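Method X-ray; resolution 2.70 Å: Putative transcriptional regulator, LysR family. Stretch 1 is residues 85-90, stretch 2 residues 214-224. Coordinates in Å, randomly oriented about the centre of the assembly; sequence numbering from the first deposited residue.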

# COMPACT_ATOMS: atom_id res chain seq x y z
N SER A 85 21.40 -9.78 -6.70
CA SER A 85 20.60 -9.84 -5.50
C SER A 85 21.50 -10.01 -4.30
O SER A 85 22.54 -10.65 -4.39
CB SER A 85 19.63 -11.02 -5.57
OG SER A 85 20.35 -12.22 -5.77
N GLU A 86 21.09 -9.42 -3.19
CA GLU A 86 21.77 -9.67 -1.93
C GLU A 86 20.71 -9.71 -0.83
O GLU A 86 19.75 -8.95 -0.89
CB GLU A 86 22.82 -8.58 -1.66
CG GLU A 86 22.35 -7.50 -0.72
CD GLU A 86 23.49 -6.60 -0.25
OE1 GLU A 86 24.23 -6.08 -1.11
OE2 GLU A 86 23.63 -6.42 0.99
N ILE A 87 20.86 -10.58 0.17
CA ILE A 87 19.91 -10.59 1.28
C ILE A 87 20.10 -9.34 2.13
O ILE A 87 21.21 -8.86 2.31
CB ILE A 87 20.04 -11.84 2.16
CG1 ILE A 87 19.87 -13.09 1.32
CG2 ILE A 87 19.00 -11.81 3.26
CD1 ILE A 87 19.77 -14.36 2.12
N LEU A 88 18.99 -8.80 2.62
CA LEU A 88 19.02 -7.60 3.46
C LEU A 88 18.91 -7.99 4.92
O LEU A 88 19.64 -7.46 5.76
CB LEU A 88 17.86 -6.67 3.10
CG LEU A 88 17.99 -5.81 1.86
CD1 LEU A 88 16.72 -5.04 1.71
CD2 LEU A 88 19.15 -4.85 1.98
N GLY A 89 17.99 -8.92 5.20
CA GLY A 89 17.67 -9.33 6.55
C GLY A 89 16.48 -10.26 6.68
O GLY A 89 15.89 -10.68 5.70
N ARG A 90 16.10 -10.56 7.90
CA ARG A 90 15.28 -11.73 8.17
C ARG A 90 13.90 -11.39 8.69
O ARG A 90 13.68 -11.39 9.90
CB ARG A 90 16.01 -12.62 9.20
CG ARG A 90 15.91 -14.10 8.91
CD ARG A 90 17.29 -14.73 8.89
NE ARG A 90 17.24 -16.07 8.33
CZ ARG A 90 16.94 -17.16 9.05
NH1 ARG A 90 16.67 -17.04 10.35
NH2 ARG A 90 16.91 -18.35 8.46
N VAL A 214 23.31 2.64 0.92
CA VAL A 214 22.56 3.39 1.91
C VAL A 214 21.37 2.57 2.38
O VAL A 214 21.05 2.56 3.57
CB VAL A 214 22.12 4.76 1.40
CG1 VAL A 214 23.09 5.82 1.90
CG2 VAL A 214 22.06 4.77 -0.10
N VAL A 215 20.75 1.85 1.44
CA VAL A 215 19.72 0.88 1.77
C VAL A 215 20.32 -0.19 2.67
O VAL A 215 19.77 -0.54 3.71
CB VAL A 215 19.12 0.23 0.48
CG1 VAL A 215 18.25 -0.96 0.81
CG2 VAL A 215 18.33 1.26 -0.33
N ARG A 216 21.47 -0.71 2.26
CA ARG A 216 22.15 -1.80 2.96
C ARG A 216 22.43 -1.48 4.42
O ARG A 216 22.12 -2.27 5.30
CB ARG A 216 23.46 -2.13 2.25
CG ARG A 216 23.85 -3.59 2.27
CD ARG A 216 25.32 -3.79 1.88
NE ARG A 216 25.79 -2.85 0.86
N GLU A 217 23.02 -0.32 4.68
CA GLU A 217 23.45 -0.00 6.04
C GLU A 217 22.31 0.54 6.91
O GLU A 217 22.42 0.55 8.14
CB GLU A 217 24.63 0.97 6.03
CG GLU A 217 24.33 2.27 5.33
CD GLU A 217 25.21 3.39 5.82
OE1 GLU A 217 26.28 3.09 6.40
OE2 GLU A 217 24.82 4.58 5.64
N GLU A 218 21.24 0.98 6.26
CA GLU A 218 20.02 1.41 6.96
C GLU A 218 19.18 0.20 7.36
O GLU A 218 18.65 0.15 8.46
CB GLU A 218 19.21 2.38 6.11
CG GLU A 218 19.79 3.79 6.06
CD GLU A 218 19.86 4.44 7.44
OE1 GLU A 218 18.88 4.29 8.22
OE2 GLU A 218 20.89 5.09 7.75
N CYS A 219 19.07 -0.77 6.44
CA CYS A 219 18.52 -2.08 6.76
C CYS A 219 19.35 -2.69 7.87
O CYS A 219 18.83 -3.13 8.89
CB CYS A 219 18.63 -3.01 5.56
SG CYS A 219 17.31 -2.87 4.36
N SER A 220 20.66 -2.70 7.66
CA SER A 220 21.59 -3.18 8.67
C SER A 220 21.22 -2.46 9.95
O SER A 220 20.91 -3.08 10.97
CB SER A 220 23.03 -2.87 8.27
OG SER A 220 23.84 -4.04 8.30
N ARG A 221 21.21 -1.13 9.88
CA ARG A 221 20.88 -0.28 11.02
C ARG A 221 19.55 -0.69 11.64
O ARG A 221 19.38 -0.63 12.86
CB ARG A 221 20.83 1.18 10.57
CG ARG A 221 21.58 2.14 11.48
CD ARG A 221 21.27 3.59 11.12
NE ARG A 221 20.02 4.12 11.70
CZ ARG A 221 19.41 3.65 12.79
NH1 ARG A 221 18.28 4.21 13.21
NH2 ARG A 221 19.91 2.61 13.47
N LEU A 222 18.61 -1.11 10.80
CA LEU A 222 17.25 -1.42 11.25
C LEU A 222 17.24 -2.71 12.06
O LEU A 222 16.60 -2.80 13.11
CB LEU A 222 16.29 -1.52 10.05
CG LEU A 222 14.78 -1.62 10.30
CD1 LEU A 222 14.32 -0.41 11.07
CD2 LEU A 222 14.00 -1.74 9.00
N ILE A 223 17.96 -3.71 11.57
CA ILE A 223 18.11 -4.96 12.29
C ILE A 223 18.66 -4.65 13.69
O ILE A 223 18.01 -4.95 14.68
CB ILE A 223 19.03 -5.94 11.52
CG1 ILE A 223 18.39 -6.34 10.18
CG2 ILE A 223 19.32 -7.18 12.36
CD1 ILE A 223 19.40 -6.82 9.11
N ALA A 224 19.83 -4.03 13.75
CA ALA A 224 20.42 -3.63 15.03
C ALA A 224 19.34 -3.15 15.99
O ALA A 224 18.83 -3.92 16.80
CB ALA A 224 21.47 -2.54 14.83

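The last part of a strand, 85-89, lies over one side of a helix segment, 214-224, the two running in broadly the same direction with 35° between their axes and 8.1 Å at closest approach. The segments are far apart in sequence, and their contact is small, 270 Å² counted over both sides. The backbones come nearest where Leu-88 CA sits 6.5 Å from Cys-219 CA; further along, Gly-89 CA is 7.2 Å from Ile-223 CA. On the helix, Val-215, Cys-219 and Ile-223 follow one another at intervals of four, and Arg-216 stands three before Cys-219, so that all four fall on one side of the helix. Backbone hydrogen bonds hold that spacing, among them Cys-219 N to Val-215 O at 2.8 Å and Ile-223 N to Cys-219 O at 2.9 Å.

Apolar packing centres on Leu-88, which has the largest area covered of any residue here. Its CA-to-CB bond points sideways, but in the m, t rotamer the end of the side chain comes nearer the helix. Leu-88 CD1 lies 3.5 Å from Cys-219 SG, and Leu-88 CD2 lies 4.2 Å from Val-215 CG1 and 4.4 Å from Arg-216 CA. One leucine thus spans a helical turn, with both methyls against the buried sulfur (Leu-88 CD2 is 3.6 Å from Cys-219 SG) and the valine one turn earlier within reach. Sulfur is a good neighbour for such a methyl, being large and polarizable and making little demand for a polar partner.

Backbone takes part in the packing at the end of the strand. Ile-223, with its CA-to-CB bond toward the strand, extends CD1 to 3.4 Å from Leu-88 O and 4.0 Å from Gly-89 CA. These are van der Waals contacts; a methyl offers the carbonyl no hydrogen bond. Glycine matters here: an ideal CB on Gly-89 would point toward the helix and lie 2.9 Å from Ile-223 CD1, a clash. The missing side chain is the room the isoleucine uses.

Charge enters through Glu-86 and Arg-216, both partly exposed. The carboxylate lies over the aliphatic part of the arginine, with Glu-86 OE2 3.1 Å from Arg-216 CG. Glu-86 OE1 to Arg-216 NE is 4.1 Å, beyond a salt bridge, so the opposite charges are near enough for a general attraction. The arginine is modelled only as far as NE, which leaves any pairing by the rest of its guanidinium open.

No hydrogen bond joins the stretches among the modelled atoms. The rule to read is economical: one well-placed leucine, a glycine that makes space, and a charged pair at the margin.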